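Local atomic coordinates of putative alpha-galactosidase (Bacteroides fragilis, PDB entry 4NZJ), a protein that probably releases terminal, non-reducing alpha-D-galactose residues from alpha-D-galactosides by hydrolysis. Residues D124-T128 / N129-D133; A304-S307 / E308-G311. One frame throughout, in Å; residues are numbered along the deposited sequence.

Contact 1 (D124-T128 / N129-D133)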
loop_
_atom_site.group_PDB
_atom_site.type_symbol
_atom_site.label_atom_id
_atom_site.label_comp_id
_atom_site.label_asym_id
_atom_site.label_seq_id
_atom_site.Cartn_x
_atom_site.Cartn_y
_atom_site.Cartn_z
ATOM N N ASP A 124 2.546 -16.809 6.034
ATOM C CA ASP A 124 3.437 -17.237 7.117
ATOM C C ASP A 124 4.751 -16.449 7.095
ATOM O O ASP A 124 5.261 -16.038 8.142
ATOM C CB ASP A 124 3.753 -18.728 6.990
ATOM C CG ASP A 124 2.560 -19.627 7.299
ATOM O OD1 ASP A 124 1.518 -19.140 7.780
ATOM O OD2 ASP A 124 2.679 -20.852 7.066
ATOM N N ALA A 125 5.291 -16.239 5.898
ATOM C CA ALA A 125 6.556 -15.521 5.746
ATOM C C ALA A 125 6.425 -14.052 6.135
ATOM O O ALA A 125 7.342 -13.480 6.718
ATOM C CB ALA A 125 7.070 -15.645 4.320
HETATM N N MSE A 126 5.283 -13.448 5.820
HETATM C CA MSE A 126 5.042 -12.041 6.161
HETATM C C MSE A 126 4.937 -11.851 7.659
HETATM O O MSE A 126 5.279 -10.783 8.185
HETATM C CB MSE A 126 3.800 -11.534 5.435
HETATM C CG MSE A 126 4.138 -11.323 3.965
HETATM SE SE MSE A 126 2.543 -10.993 2.861
HETATM C CE MSE A 126 2.095 -9.186 3.486
ATOM N N ILE A 127 4.486 -12.878 8.369
ATOM C CA ILE A 127 4.488 -12.843 9.831
ATOM C C ILE A 127 5.914 -12.870 10.372
ATOM O O ILE A 127 6.275 -12.071 11.239
ATOM C CB ILE A 127 3.675 -14.010 10.427
ATOM C CG1 ILE A 127 2.194 -13.850 10.066
ATOM C CG2 ILE A 127 3.853 -14.085 11.944
ATOM C CD1 ILE A 127 1.346 -15.038 10.441
ATOM N N THR A 128 6.724 -13.789 9.860
ATOM C CA THR A 128 8.052 -14.021 10.421
ATOM C C THR A 128 9.143 -13.100 9.873
ATOM O O THR A 128 10.199 -12.978 10.499
ATOM C CB THR A 128 8.481 -15.491 10.249
ATOM O OG1 THR A 128 8.503 -15.830 8.860
ATOM C CG2 THR A 128 7.507 -16.405 10.962
ATOM N N ASN A 129 8.914 -12.445 8.734
ATOM C CA ASN A 129 9.950 -11.571 8.168
ATOM C C ASN A 129 9.857 -10.111 8.613
ATOM O O ASN A 129 10.725 -9.317 8.273
ATOM C CB ASN A 129 10.039 -11.682 6.634
ATOM C CG ASN A 129 8.862 -11.060 5.901
ATOM O OD1 ASN A 129 8.045 -10.331 6.466
ATOM N ND2 ASN A 129 8.777 -11.352 4.607
ATOM N N GLY A 130 8.815 -9.774 9.368
ATOM C CA GLY A 130 8.634 -8.421 9.870
ATOM C C GLY A 130 7.588 -7.600 9.145
ATOM O O GLY A 130 7.159 -6.563 9.664
HETATM N N MSE A 131 7.158 -8.037 7.961
HETATM C CA MSE A 131 6.261 -7.211 7.143
HETATM C C MSE A 131 4.938 -6.953 7.829
HETATM O O MSE A 131 4.438 -5.825 7.821
HETATM C CB MSE A 131 6.066 -7.803 5.742
HETATM C CG MSE A 131 7.336 -7.612 4.925
HETATM SE SE MSE A 131 7.166 -8.412 3.135
HETATM C CE MSE A 131 5.814 -7.208 2.385
ATOM N N ARG A 132 4.346 -7.974 8.432
ATOM C CA ARG A 132 3.077 -7.767 9.132
ATOM C C ARG A 132 3.217 -6.718 10.240
ATOM O O ARG A 132 2.330 -5.885 10.433
ATOM C CB ARG A 132 2.521 -9.073 9.693
ATOM C CG ARG A 132 1.108 -8.923 10.241
ATOM C CD ARG A 132 0.548 -10.203 10.842
ATOM N NE ARG A 132 1.277 -10.616 12.036
ATOM C CZ ARG A 132 0.849 -11.531 12.905
ATOM N NH1 ARG A 132 -0.316 -12.146 12.728
ATOM N NH2 ARG A 132 1.591 -11.832 13.961
ATOM N N ASP A 133 4.350 -6.719 10.935
ATOM C CA ASP A 133 4.553 -5.764 12.029
ATOM C C ASP A 133 4.904 -4.350 11.592
ATOM O O ASP A 133 4.943 -3.444 12.426
ATOM C CB ASP A 133 5.559 -6.316 13.028
ATOM C CG ASP A 133 4.959 -7.414 13.843
ATOM O OD1 ASP A 133 4.002 -7.111 14.580
ATOM O OD2 ASP A 133 5.391 -8.578 13.709
HETATM O O HOH W 1 5.891 -9.400 10.990
HETATM O O HOH W 2 4.094 -10.864 13.133
#
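N129 N donates to A125 O where helix 116-128 ends, and R132 N makes a nearly straight bond to M126 O (3.0 Å, 169° at the hydrogen), from above that carbonyl's plane. G130, with positive phi, takes the chain out of the helix. The side chain of N129 closes an Asx turn. Its CG sits between the backbone N and the carbonyl carbon (chi1 71°), which lays the amide against the last helical turn, and OD1 accepts from M131 N at 2.9 Å.

Van der Waals contacts flank this turn. I127 and R132 run side by side; I127 CG1 lies 3.8 Å above the guanidinium plane, toward its rim, while I127 CG2 is 3.8 Å from R132 NH2. The selenomethionines M126 and M131 meet at M126 CG and M131 SE, 4.3 Å apart.

One water joins I127 O to the backbone N and OD2 of D133, another I127 O to D133 OD2 and R132 NH2. R132 NH1 hydrogen-bonds R177 O, and D133 OD1 forms a hydrogen bond with Y32 OH and a salt bridge with R39 of the Ig-like domain. The helix-end carbonyl and two charged side chains thus share a hydrated polar network.

Contact 2 (A304-S307 / E308-G311)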
loop_
_atom_site.group_PDB
_atom_site.type_symbol
_atom_site.label_atom_id
_atom_site.label_comp_id
_atom_site.label_asym_id
_atom_site.label_seq_id
_atom_site.Cartn_x
_atom_site.Cartn_y
_atom_site.Cartn_z
ATOM N N ALA A 304 3.780 12.581 -10.872
ATOM C CA ALA A 304 4.177 13.881 -10.291
ATOM C C ALA A 304 3.086 14.955 -10.308
ATOM O O ALA A 304 2.844 15.584 -9.280
ATOM C CB ALA A 304 5.442 14.416 -10.951
ATOM N N PRO A 305 2.423 15.174 -11.462
ATOM C CA PRO A 305 1.419 16.252 -11.469
ATOM C C PRO A 305 0.031 15.877 -10.929
ATOM O O PRO A 305 -0.896 16.689 -11.023
ATOM C CB PRO A 305 1.330 16.626 -12.954
ATOM C CG PRO A 305 1.664 15.371 -13.671
ATOM C CD PRO A 305 2.690 14.667 -12.822
ATOM N N LEU A 306 -0.114 14.688 -10.350
ATOM C CA LEU A 306 -1.429 14.186 -9.937
ATOM C C LEU A 306 -1.738 14.293 -8.436
ATOM O O LEU A 306 -2.751 13.760 -7.985
ATOM C CB LEU A 306 -1.578 12.729 -10.379
ATOM C CG LEU A 306 -1.357 12.476 -11.870
ATOM C CD1 LEU A 306 -1.540 10.997 -12.166
ATOM C CD2 LEU A 306 -2.283 13.329 -12.722
ATOM N N SER A 307 -0.908 15.013 -7.683
ATOM C CA SER A 307 -1.053 15.071 -6.229
ATOM C C SER A 307 -2.434 15.550 -5.767
ATOM O O SER A 307 -2.964 15.052 -4.779
ATOM C CB SER A 307 0.049 15.948 -5.622
ATOM O OG SER A 307 0.034 17.247 -6.175
ATOM N N GLU A 308 -3.019 16.514 -6.474
ATOM C CA GLU A 308 -4.310 17.080 -6.053
ATOM C C GLU A 308 -5.458 16.068 -6.018
ATOM O O GLU A 308 -6.454 16.282 -5.334
ATOM C CB GLU A 308 -4.704 18.265 -6.945
ATOM C CG GLU A 308 -5.331 17.866 -8.276
ATOM C CD GLU A 308 -5.436 19.030 -9.251
ATOM O OE1 GLU A 308 -4.402 19.410 -9.854
ATOM O OE2 GLU A 308 -6.562 19.555 -9.424
ATOM N N TYR A 309 -5.323 14.970 -6.757
ATOM C CA TYR A 309 -6.392 13.986 -6.866
ATOM C C TYR A 309 -6.328 12.901 -5.793
ATOM O O TYR A 309 -7.239 12.074 -5.695
ATOM C CB TYR A 309 -6.350 13.347 -8.252
ATOM C CG TYR A 309 -6.429 14.365 -9.360
ATOM C CD1 TYR A 309 -7.634 14.986 -9.671
ATOM C CD2 TYR A 309 -5.297 14.724 -10.088
ATOM C CE1 TYR A 309 -7.709 15.931 -10.685
ATOM C CE2 TYR A 309 -5.365 15.665 -11.104
ATOM C CZ TYR A 309 -6.570 16.269 -11.393
ATOM O OH TYR A 309 -6.649 17.203 -12.402
ATOM N N ALA A 310 -5.254 12.895 -5.006
ATOM C CA ALA A 310 -5.031 11.850 -4.015
ATOM C C ALA A 310 -5.330 12.335 -2.607
ATOM O O ALA A 310 -5.233 13.521 -2.307
ATOM C CB ALA A 310 -3.597 11.350 -4.086
ATOM N N GLY A 311 -5.663 11.385 -1.747
ATOM C CA GLY A 311 -5.924 11.661 -0.351
ATOM C C GLY A 311 -6.570 10.465 0.311
ATOM O O GLY A 311 -6.765 9.422 -0.317
HETATM O O HOH W 3 -2.219 17.832 -8.981
HETATM O O HOH W 4 -2.549 14.838 -2.090
#
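L306 and Y309 meet through the backbone and through their side chains. Y309 N donates to L306 O (3.1 Å, 158° at the hydrogen) from well above the carbonyl plane, and Y309 CD2 comes within 3.4 Å of that same oxygen. The phenol ring sets its edge against the leucine, with L306 CA in the ring plane; farther along this edge, Y309 CE2 lies 4.2 Å from L306 CD2. Over one face of the ring sits E308 CG, 3.5 Å above its centre, a CH-pi arrangement between consecutive residues, with CG set between the glutamate's backbone N and carbonyl carbon (chi1 81°).

One residue on, A310 N bonds S307 O at 3.2 Å. These successive i to i+3 bonds mark a short 3-10 turn in the loop leading from helix 296-303 to strand 315-317 of the (beta/alpha)8 barrel.

One water accepts from E308 N and donates to P305 O and E308 OE1, the last at 2.8 Å, tethering the carboxylate to the backbone; another donates to S307 O and A310 O. N316 ND2 gives L306 O a further hydrogen bond, and W262 touches L306 while its ring meets that of Y309 with the planes inclined at about 50°.

After the N-terminal Ig-like domain, the chain enters the catalytic barrel and first reaches contact 1, which turns it from helix 116-128 into the loop before strand 138-140. Contact 2 follows much later, between helix 296-303 and strand 315-317. Each is a local turn on a helix-to-strand connection of the barrel; they lie in series, neither nested nor crossed, on opposite sides of the chain's centre, with centres about 31 Å apart. Their wider surroundings differ. Residues 129-133 reach back to the Ig-like domain through D133, whereas 304-307 touch strand 393-397 of the C-terminal beta domain through A304.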